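Local coordinates for protein GCN5-related N-acetyltransferase (Anabaena variabilis, PDB 2OZG) that binds coenzyme A and probably transfers acetyl groups to amines, perhaps those of aminoglycosides, as a GCN5-related N-acetyltransferase, at residues L182-H185 with P186-Q190. Sequence-based numbering, arbitrary orientation.
Sequences LDRH and PAIWQ
Arg184 lies over one face of the Trp189 indole, in a cation-pi contact with CZ 4.4 Å from the centroid of the six-membered ring. The guanidinium stands almost perpendicular to the indole, planes 85° apart, and presents its edge: NH1 comes 3.1 Å from CH2 of Trp189. Extended from CG to NE, the chain sets the guanidinium over the six-membered ring, where NH1 also pairs with Asp233 and NH2 with Asp394; Tyr171 meets both Arg184 and Trp189. Two CH-pi contacts join in: Arg184 CD 3.7 Å from the indole's five-membered centroid, and Pro186 CD over a face of the His185 imidazole.

Hydrogen bonds start helix 186-192 directly after short strand 182-183, which pairs with strand 58-72, away from the coenzyme A site. His185 is the N-cap: with CG anti to the backbone N (chi1 -173°), ND1 accepts from Ala187 N at 3.1 Å, nearly in the imidazole plane. Ile188 N donates to His185 O at 2.9 Å. A water bridges Arg184 O and Trp189 NE1.

Among apolar groups, Leu182 CD1 meets Ile188 CD1 at 4.0 Å.

A leucine in place of Trp189 would probably strip the guanidinium of the indole under NH1 and leave the water without its NE1 partner. The capping bond implies that ND1 carries no proton, consistent with a neutral His185.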
ATOM      1  N   LEU A 182      29.455 -22.551   3.835  1.00 33.51           N
ATOM      2  CA  LEU A 182      30.150 -22.655   5.121  1.00 33.78           C
ATOM      3  C   LEU A 182      30.433 -24.077   5.542  1.00 32.73           C
ATOM      4  O   LEU A 182      29.688 -24.967   5.179  1.00 32.30           O
ATOM      5  CB  LEU A 182      29.288 -22.098   6.229  1.00 33.48           C
ATOM      6  CG  LEU A 182      28.943 -20.613   6.201  1.00 33.78           C
ATOM      7  CD1 LEU A 182      28.179 -20.226   7.504  1.00 37.67           C
ATOM      8  CD2 LEU A 182      30.182 -19.773   6.000  1.00 33.52           C
ATOM      9  N   ASP A 183      31.549 -24.272   6.241  1.00 34.51           N
ATOM     10  CA  ASP A 183      31.688 -25.484   7.074  1.00 36.54           C
ATOM     11  C   ASP A 183      31.259 -24.837   8.392  1.00 34.73           C
ATOM     12  O   ASP A 183      31.994 -24.092   9.009  1.00 30.29           O
ATOM     13  CB  ASP A 183      33.085 -26.099   7.103  1.00 35.31           C
ATOM     14  CG  ASP A 183      33.173 -27.298   8.069  1.00 38.56           C
ATOM     15  OD1 ASP A 183      32.173 -27.604   8.738  1.00 35.16           O
ATOM     16  OD2 ASP A 183      34.241 -27.908   8.177  1.00 41.68           O
ATOM     17  N   ARG A 184      30.002 -25.047   8.754  1.00 35.44           N
ATOM     18  CA  ARG A 184      29.393 -24.333   9.858  1.00 32.41           C
ATOM     19  C   ARG A 184      29.954 -24.463  11.289  1.00 33.58           C
ATOM     20  O   ARG A 184      30.193 -25.542  11.801  1.00 32.49           O
ATOM     21  CB  ARG A 184      27.930 -24.751   9.967  1.00 32.96           C
ATOM     22  CG  ARG A 184      27.007 -24.230   8.903  1.00 31.71           C
ATOM     23  CD  ARG A 184      25.655 -24.958   8.953  1.00 32.66           C
ATOM     24  NE  ARG A 184      24.738 -24.373   7.957  1.00 27.54           N
ATOM     25  CZ  ARG A 184      23.561 -24.868   7.591  1.00 28.19           C
ATOM     26  NH1 ARG A 184      23.117 -25.990   8.117  1.00 34.25           N
ATOM     27  NH2 ARG A 184      22.838 -24.225   6.671  1.00 33.83           N
ATOM     28  N   HIS A 185      30.051 -23.319  11.935  1.00 30.21           N
ATOM     29  CA  HIS A 185      30.359 -23.247  13.341  1.00 29.23           C
ATOM     30  C   HIS A 185      29.076 -23.748  13.999  1.00 32.48           C
ATOM     31  O   HIS A 185      27.961 -23.579  13.439  1.00 31.95           O
ATOM     32  CB  HIS A 185      30.616 -21.781  13.749  1.00 29.16           C
ATOM     33  CG  HIS A 185      31.107 -21.601  15.134  1.00 28.34           C
ATOM     34  ND1 HIS A 185      30.265 -21.527  16.230  1.00 31.33           N
ATOM     35  CD2 HIS A 185      32.361 -21.441  15.610  1.00 28.37           C
ATOM     36  CE1 HIS A 185      30.982 -21.359  17.322  1.00 35.21           C
ATOM     37  NE2 HIS A 185      32.257 -21.289  16.976  1.00 31.18           N
ATOM     38  N   PRO A 186      29.216 -24.425  15.139  1.00 29.82           N
ATOM     39  CA  PRO A 186      28.092 -24.872  15.936  1.00 31.20           C
ATOM     40  C   PRO A 186      26.983 -23.812  16.143  1.00 34.19           C
ATOM     41  O   PRO A 186      25.808 -24.164  16.208  1.00 34.35           O
ATOM     42  CB  PRO A 186      28.752 -25.300  17.238  1.00 31.17           C
ATOM     43  CG  PRO A 186      30.101 -25.768  16.834  1.00 30.92           C
ATOM     44  CD  PRO A 186      30.503 -24.923  15.655  1.00 33.48           C
ATOM     45  N   ALA A 187      27.346 -22.535  16.192  1.00 34.12           N
ATOM     46  CA  ALA A 187      26.389 -21.457  16.416  1.00 32.64           C
ATOM     47  C   ALA A 187      25.409 -21.306  15.283  1.00 33.29           C
ATOM     48  O   ALA A 187      24.273 -20.827  15.487  1.00 32.61           O
ATOM     49  CB  ALA A 187      27.160 -20.119  16.591  1.00 34.96           C
ATOM     50  N   ILE A 188      25.852 -21.663  14.081  1.00 32.45           N
ATOM     51  CA  ILE A 188      25.006 -21.545  12.891  1.00 36.48           C
ATOM     52  C   ILE A 188      23.878 -22.573  13.005  1.00 37.85           C
ATOM     53  O   ILE A 188      22.705 -22.290  12.781  1.00 34.90           O
ATOM     54  CB  ILE A 188      25.769 -21.816  11.578  1.00 35.30           C
ATOM     55  CG1 ILE A 188      27.081 -21.013  11.444  1.00 41.31           C
ATOM     56  CG2 ILE A 188      24.894 -21.599  10.396  1.00 33.71           C
ATOM     57  CD1 ILE A 188      26.990 -19.578  11.320  1.00 37.53           C
ATOM     58  N   TRP A 189      24.258 -23.792  13.340  1.00 37.92           N
ATOM     59  CA  TRP A 189      23.304 -24.847  13.557  1.00 37.12           C
ATOM     60  C   TRP A 189      22.350 -24.476  14.706  1.00 38.97           C
ATOM     61  O   TRP A 189      21.174 -24.770  14.641  1.00 35.47           O
ATOM     62  CB  TRP A 189      24.024 -26.147  13.878  1.00 37.38           C
ATOM     63  CG  TRP A 189      24.647 -26.790  12.701  1.00 33.89           C
ATOM     64  CD1 TRP A 189      25.968 -26.915  12.442  1.00 30.60           C
ATOM     65  CD2 TRP A 189      23.960 -27.450  11.639  1.00 33.75           C
ATOM     66  NE1 TRP A 189      26.155 -27.602  11.271  1.00 37.64           N
ATOM     67  CE2 TRP A 189      24.937 -27.949  10.761  1.00 30.24           C
ATOM     68  CE3 TRP A 189      22.610 -27.671  11.345  1.00 36.74           C
ATOM     69  CZ2 TRP A 189      24.611 -28.685   9.625  1.00 34.20           C
ATOM     70  CZ3 TRP A 189      22.284 -28.368  10.188  1.00 42.71           C
ATOM     71  CH2 TRP A 189      23.286 -28.864   9.344  1.00 35.54           C
ATOM     72  N   GLN A 190      22.897 -23.908  15.784  1.00 39.49           N
ATOM     73  CA  GLN A 190      22.096 -23.409  16.905  1.00 39.59           C
ATOM     74  C   GLN A 190      21.016 -22.439  16.469  1.00 35.37           C
ATOM     75  O   GLN A 190      19.857 -22.524  16.898  1.00 35.43           O
ATOM     76  CB  GLN A 190      22.994 -22.674  17.895  1.00 39.48           C
ATOM     77  CG  GLN A 190      23.847 -23.561  18.780  1.00 50.85           C
ATOM     78  CD  GLN A 190      23.092 -24.253  19.846  1.00 56.37           C
ATOM     79  OE1 GLN A 190      21.934 -23.946  20.127  1.00 64.67           O
ATOM     80  NE2 GLN A 190      23.759 -25.187  20.489  1.00 71.64           N
TER
HETATM   81  O   HOH W   1      29.247 -28.215  11.290  1.00 55.23           O